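D-mandelate dehydrogenase (Rhodotorula graminis, PDB 2W2L) binds NAD(+) and, as a D-isomer specific 2-hydroxyacid dehydrogenase, probably interconverts D-mandelate and the corresponding 2-keto acid. Local coordinates at residues Gly39-Leu44 with Asn70-Ser75; Val128-Ser133 with His159-His164. All blocks are in the same frame, centred on the assembly; numbering follows the deposited sequence.

Contact 1 of 2, residues Gly39-Leu44 with Asn70-Ser75; sequences GFKQAL and NADLIS
K41 and D72 supply the polar half of this contact, a salt bridge between helices 37-45 and 71-74. K41 NZ lies 3.0 Å from D72 OD2, which it meets on the syn side and 17° out of the carboxylate plane; the bond to D72 OD1, at 3.4 Å, is weak. With CG anti to the backbone N (chi1 174°) and every later torsion extended, the lysine reaches from helix 37-45 to the short helix and meets the aspartate side chain nearly at a right angle. Were D72 replaced by an alanine, the K41 ammonium would probably lose its carboxylate mate across the contact.

The apolar half centres on L73. Its CD1 is 3.7 Å from F40 CD2 and 4.0 Å from L44 CD1, while L73 CD2 lies at the edge of the F40 ring, in its plane. L44 CD1 sits over one face of that ring. The short helix is capped by N70, whose OD1 accepts from L73 N at 3.0 Å.

Each helix follows a strand of the same parallel sheet, 28-31 and 54-57, and the pair packs side by side in the flavodoxin-like domain with strand order 2-1-3-4-5.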
loop_
_atom_site.group_PDB
_atom_site.type_symbol
_atom_site.label_atom_id
_atom_site.label_comp_id
_atom_site.label_asym_id
_atom_site.label_seq_id
_atom_site.Cartn_x
_atom_site.Cartn_y
_atom_site.Cartn_z
ATOM N N GLY A 39 41.381 12.467 14.952
ATOM C CA GLY A 39 41.072 13.585 15.825
ATOM C C GLY A 39 40.316 13.218 17.112
ATOM O O GLY A 39 40.608 13.748 18.178
ATOM N N PHE A 40 39.373 12.299 17.017
ATOM C CA PHE A 40 38.597 11.854 18.180
ATOM C C PHE A 40 39.408 10.896 19.085
ATOM O O PHE A 40 39.422 11.051 20.290
ATOM C CB PHE A 40 37.295 11.241 17.669
ATOM C CG PHE A 40 36.374 10.760 18.725
ATOM C CD1 PHE A 40 35.896 11.631 19.721
ATOM C CD2 PHE A 40 35.917 9.452 18.695
ATOM C CE1 PHE A 40 35.027 11.188 20.685
ATOM C CE2 PHE A 40 35.014 8.992 19.674
ATOM C CZ PHE A 40 34.577 9.866 20.674
ATOM N N LYS A 41 40.116 9.938 18.492
ATOM C CA LYS A 41 41.175 9.194 19.189
ATOM C C LYS A 41 42.127 10.091 20.020
ATOM O O LYS A 41 42.466 9.773 21.147
ATOM C CB LYS A 41 41.947 8.353 18.175
ATOM C CG LYS A 41 43.197 7.606 18.677
ATOM C CD LYS A 41 43.855 6.754 17.517
ATOM C CE LYS A 41 45.234 6.231 17.966
ATOM N NZ LYS A 41 45.901 5.327 16.978
ATOM N N GLN A 42 42.513 11.236 19.490
ATOM C CA GLN A 42 43.468 12.086 20.177
ATOM C C GLN A 42 42.848 12.861 21.289
ATOM O O GLN A 42 43.496 13.098 22.281
ATOM C CB GLN A 42 44.127 13.078 19.204
ATOM C CG GLN A 42 44.997 12.420 18.167
ATOM C CD GLN A 42 46.031 11.489 18.765
ATOM O OE1 GLN A 42 46.034 10.317 18.464
ATOM N NE2 GLN A 42 46.894 12.004 19.623
ATOM N N ALA A 43 41.614 13.322 21.108
ATOM C CA ALA A 43 40.874 13.968 22.204
ATOM C C ALA A 43 40.731 12.995 23.381
ATOM O O ALA A 43 40.941 13.384 24.531
ATOM C CB ALA A 43 39.521 14.439 21.732
ATOM N N LEU A 44 40.394 11.736 23.080
ATOM C CA LEU A 44 40.249 10.719 24.102
ATOM C C LEU A 44 41.552 10.449 24.885
ATOM O O LEU A 44 41.484 10.191 26.116
ATOM C CB LEU A 44 39.649 9.423 23.545
ATOM C CG LEU A 44 38.239 9.498 22.972
ATOM C CD1 LEU A 44 37.844 8.221 22.244
ATOM C CD2 LEU A 44 37.206 9.863 24.037
ATOM N N ASN A 70 36.256 1.263 15.877
ATOM C CA ASN A 70 37.130 0.068 15.852
ATOM C C ASN A 70 37.827 -0.172 17.212
ATOM O O ASN A 70 37.732 0.677 18.124
ATOM C CB ASN A 70 38.151 0.143 14.666
ATOM C CG ASN A 70 39.132 1.301 14.804
ATOM O OD1 ASN A 70 39.128 2.018 15.811
ATOM N ND2 ASN A 70 39.996 1.473 13.821
ATOM N N ALA A 71 38.519 -1.309 17.368
ATOM C CA ALA A 71 39.158 -1.634 18.683
ATOM C C ALA A 71 40.166 -0.584 19.151
ATOM O O ALA A 71 40.260 -0.280 20.345
ATOM C CB ALA A 71 39.811 -2.982 18.642
ATOM N N ASP A 72 40.902 -0.021 18.194
ATOM C CA ASP A 72 41.934 0.979 18.481
ATOM C C ASP A 72 41.346 2.254 19.063
ATOM O O ASP A 72 41.949 2.830 19.938
ATOM C CB ASP A 72 42.772 1.315 17.236
ATOM C CG ASP A 72 43.729 2.515 17.474
ATOM O OD1 ASP A 72 44.701 2.374 18.260
ATOM O OD2 ASP A 72 43.488 3.614 16.898
ATOM N N LEU A 73 40.199 2.691 18.527
ATOM C CA LEU A 73 39.414 3.829 19.059
ATOM C C LEU A 73 38.785 3.495 20.408
ATOM O O LEU A 73 38.841 4.264 21.358
ATOM C CB LEU A 73 38.324 4.278 18.064
ATOM C CG LEU A 73 37.465 5.490 18.459
ATOM C CD1 LEU A 73 38.337 6.698 18.629
ATOM C CD2 LEU A 73 36.414 5.839 17.447
ATOM N N ILE A 74 38.181 2.333 20.494
ATOM C CA ILE A 74 37.518 1.954 21.721
ATOM C C ILE A 74 38.514 1.870 22.853
ATOM O O ILE A 74 38.157 2.063 24.013
ATOM C CB ILE A 74 36.767 0.639 21.493
ATOM C CG1 ILE A 74 35.345 0.959 20.991
ATOM C CG2 ILE A 74 36.816 -0.245 22.697
ATOM C CD1 ILE A 74 34.852 0.043 19.942
ATOM N N SER A 75 39.782 1.615 22.524
ATOM C CA SER A 75 40.754 1.379 23.589
ATOM C C SER A 75 41.206 2.675 24.288
ATOM O O SER A 75 41.966 2.604 25.247
ATOM C CB SER A 75 41.959 0.603 23.071
ATOM O OG SER A 75 42.821 1.442 22.335
#

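Contact 2 of 2, residues Val128-Ser133 with His159-His164; sequences VFRLAS and HNPRGH
F129 O, near the C-terminal end of helix 114-130, accepts the backbone N-H of H159 at 2.8 Å with an N-H...O angle of 158°; F129 O and H159 O, both acceptors, are 3.2 Å apart and form no bond with each other. The F129 side chain then runs into the bend of the loop. P161 lies over one face of its ring in a CH-pi contact, CA to ring centroid 3.9 Å, and P161 CG also reaches F129 CG at 3.7 Å. In the ring plane, the edge is met by H159 CB. The far end of the phenyl group points its edge at the imidazole of H164, an edge-to-face pair with centroids 5.4 Å apart and planes at 61°; CE1 sits above the H164 ring, off toward its rim.

The loop closes in a type II beta turn from P161 to H164, sealed by H164 N to P161 O at 3.0 Å, and leads directly into 165-169, the first strand of the Rossmann-type NAD-binding domain. H164 has CG anti to its carbonyl carbon (chi1 -72°), which brings the imidazole face against the phenyl edge. R251 adds a cation-pi contact to F129.

R130 passes along the same loop: its chain, bent at chi2 and chi3, lays CD 3.3 Å from H159 O. Its guanidinium is held chiefly by hydrogen bonds from NH1 and NH2 to the backbone of the neighbouring subunit; an acidic side chain of that subunit accepts from N160 N.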
loop_
_atom_site.group_PDB
_atom_site.type_symbol
_atom_site.label_atom_id
_atom_site.label_comp_id
_atom_site.label_asym_id
_atom_site.label_seq_id
_atom_site.Cartn_x
_atom_site.Cartn_y
_atom_site.Cartn_z
ATOM N N VAL A 128 2.773 -5.712 -5.668
ATOM C CA VAL A 128 3.077 -6.898 -6.463
ATOM C C VAL A 128 1.890 -7.847 -6.685
ATOM O O VAL A 128 1.925 -8.694 -7.589
ATOM C CB VAL A 128 4.366 -7.670 -5.985
ATOM C CG1 VAL A 128 5.580 -6.743 -5.959
ATOM C CG2 VAL A 128 4.157 -8.385 -4.635
ATOM N N PHE A 129 0.843 -7.726 -5.879
ATOM C CA PHE A 129 -0.412 -8.374 -6.259
ATOM C C PHE A 129 -1.213 -7.661 -7.376
ATOM O O PHE A 129 -1.902 -8.304 -8.166
ATOM C CB PHE A 129 -1.267 -8.604 -5.031
ATOM C CG PHE A 129 -0.971 -9.897 -4.364
ATOM C CD1 PHE A 129 -1.623 -11.058 -4.774
ATOM C CD2 PHE A 129 -0.006 -9.974 -3.401
ATOM C CE1 PHE A 129 -1.345 -12.274 -4.212
ATOM C CE2 PHE A 129 0.275 -11.178 -2.820
ATOM C CZ PHE A 129 -0.399 -12.339 -3.217
ATOM N N ARG A 130 -1.065 -6.336 -7.453
ATOM C CA ARG A 130 -1.920 -5.512 -8.282
ATOM C C ARG A 130 -1.194 -4.883 -9.427
ATOM O O ARG A 130 -1.798 -4.185 -10.229
ATOM C CB ARG A 130 -2.579 -4.409 -7.433
ATOM C CG ARG A 130 -3.211 -4.928 -6.137
ATOM C CD ARG A 130 -4.497 -5.752 -6.413
ATOM N NE ARG A 130 -5.376 -4.898 -7.186
ATOM C CZ ARG A 130 -6.448 -4.293 -6.705
ATOM N NH1 ARG A 130 -6.806 -4.451 -5.448
ATOM N NH2 ARG A 130 -7.130 -3.499 -7.484
ATOM N N LEU A 131 0.104 -5.108 -9.507
ATOM C CA LEU A 131 0.936 -4.463 -10.558
ATOM C C LEU A 131 0.721 -2.925 -10.606
ATOM O O LEU A 131 0.538 -2.331 -11.689
ATOM C CB LEU A 131 0.695 -5.122 -11.951
ATOM C CG LEU A 131 0.929 -6.630 -11.944
ATOM C CD1 LEU A 131 0.372 -7.320 -13.167
ATOM C CD2 LEU A 131 2.417 -7.018 -11.763
ATOM N N ALA A 132 0.746 -2.286 -9.442
ATOM C CA ALA A 132 0.424 -0.858 -9.381
ATOM C C ALA A 132 1.558 0.001 -9.931
ATOM O O ALA A 132 1.332 1.067 -10.517
ATOM C CB ALA A 132 0.128 -0.476 -7.974
ATOM N N SER A 133 2.785 -0.481 -9.733
ATOM C CA SER A 133 3.984 0.221 -10.237
ATOM C C SER A 133 3.931 0.392 -11.727
ATOM O O SER A 133 4.136 1.459 -12.231
ATOM C CB SER A 133 5.229 -0.582 -9.912
ATOM O OG SER A 133 6.255 0.286 -9.557
ATOM N N HIS A 159 -4.274 -9.692 -8.876
ATOM C CA HIS A 159 -4.959 -10.599 -7.965
ATOM C C HIS A 159 -5.184 -9.897 -6.623
ATOM O O HIS A 159 -4.404 -9.038 -6.228
ATOM C CB HIS A 159 -4.112 -11.844 -7.733
ATOM C CG HIS A 159 -4.491 -12.999 -8.597
ATOM N ND1 HIS A 159 -3.755 -13.379 -9.702
ATOM C CD2 HIS A 159 -5.537 -13.856 -8.523
ATOM C CE1 HIS A 159 -4.326 -14.432 -10.259
ATOM N NE2 HIS A 159 -5.401 -14.742 -9.559
ATOM N N ASN A 160 -6.254 -10.238 -5.924
ATOM C CA ASN A 160 -6.381 -9.707 -4.579
ATOM C C ASN A 160 -5.398 -10.458 -3.741
ATOM O O ASN A 160 -5.286 -11.657 -3.910
ATOM C CB ASN A 160 -7.794 -9.870 -3.999
ATOM C CG ASN A 160 -8.784 -8.996 -4.684
ATOM O OD1 ASN A 160 -8.424 -7.934 -5.242
ATOM N ND2 ASN A 160 -10.044 -9.433 -4.703
ATOM N N PRO A 161 -4.661 -9.769 -2.854
ATOM C CA PRO A 161 -3.983 -10.603 -1.810
ATOM C C PRO A 161 -4.934 -11.530 -0.995
ATOM O O PRO A 161 -4.485 -12.558 -0.475
ATOM C CB PRO A 161 -3.276 -9.570 -0.920
ATOM C CG PRO A 161 -3.147 -8.306 -1.866
ATOM C CD PRO A 161 -4.363 -8.328 -2.753
ATOM N N ARG A 162 -6.230 -11.209 -0.911
ATOM C CA ARG A 162 -7.139 -11.963 -0.017
ATOM C C ARG A 162 -7.147 -13.469 -0.333
ATOM O O ARG A 162 -7.168 -13.857 -1.498
ATOM C CB ARG A 162 -8.536 -11.382 -0.082
ATOM C CG ARG A 162 -9.592 -12.256 0.518
ATOM C CD ARG A 162 -10.869 -11.480 0.696
ATOM N NE ARG A 162 -11.745 -12.039 1.730
ATOM C CZ ARG A 162 -12.846 -12.751 1.481
ATOM N NH1 ARG A 162 -13.579 -13.175 2.487
ATOM N NH2 ARG A 162 -13.218 -13.044 0.234
ATOM N N GLY A 163 -7.080 -14.308 0.693
ATOM C CA GLY A 163 -6.955 -15.767 0.502
ATOM C C GLY A 163 -5.597 -16.355 0.018
ATOM O O GLY A 163 -5.372 -17.570 0.149
ATOM N N HIS A 164 -4.693 -15.539 -0.513
ATOM C CA HIS A 164 -3.399 -16.036 -0.895
ATOM C C HIS A 164 -2.434 -16.158 0.277
ATOM O O HIS A 164 -2.724 -15.691 1.396
ATOM C CB HIS A 164 -2.801 -15.139 -1.960
ATOM C CG HIS A 164 -3.476 -15.273 -3.278
ATOM N ND1 HIS A 164 -4.661 -14.632 -3.574
ATOM C CD2 HIS A 164 -3.150 -15.997 -4.376
ATOM C CE1 HIS A 164 -5.027 -14.941 -4.804
ATOM N NE2 HIS A 164 -4.126 -15.765 -5.315
#

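In the fold
Contacts 1 and 2 are both largely buried, yet they lie on opposite sides of the chain's centre, with their own centres about 51 Å apart, and share no helix or strand. Contact 1 joins two helices that flank the five-stranded sheet; contact 2 joins a helix end to the loop entering the seven-stranded sheet. Their chemistry follows: 39-44 with 70-75 combines a leucine-centred apolar patch with a charge pair between partly exposed side chains, whereas 128-133 with 159-164 relies on a main-chain bond and aromatic packing. The second chain of the assembly bonds directly to contact 2 but touches neither segment of contact 1. Both lie away from the annotated NAD(+) sites.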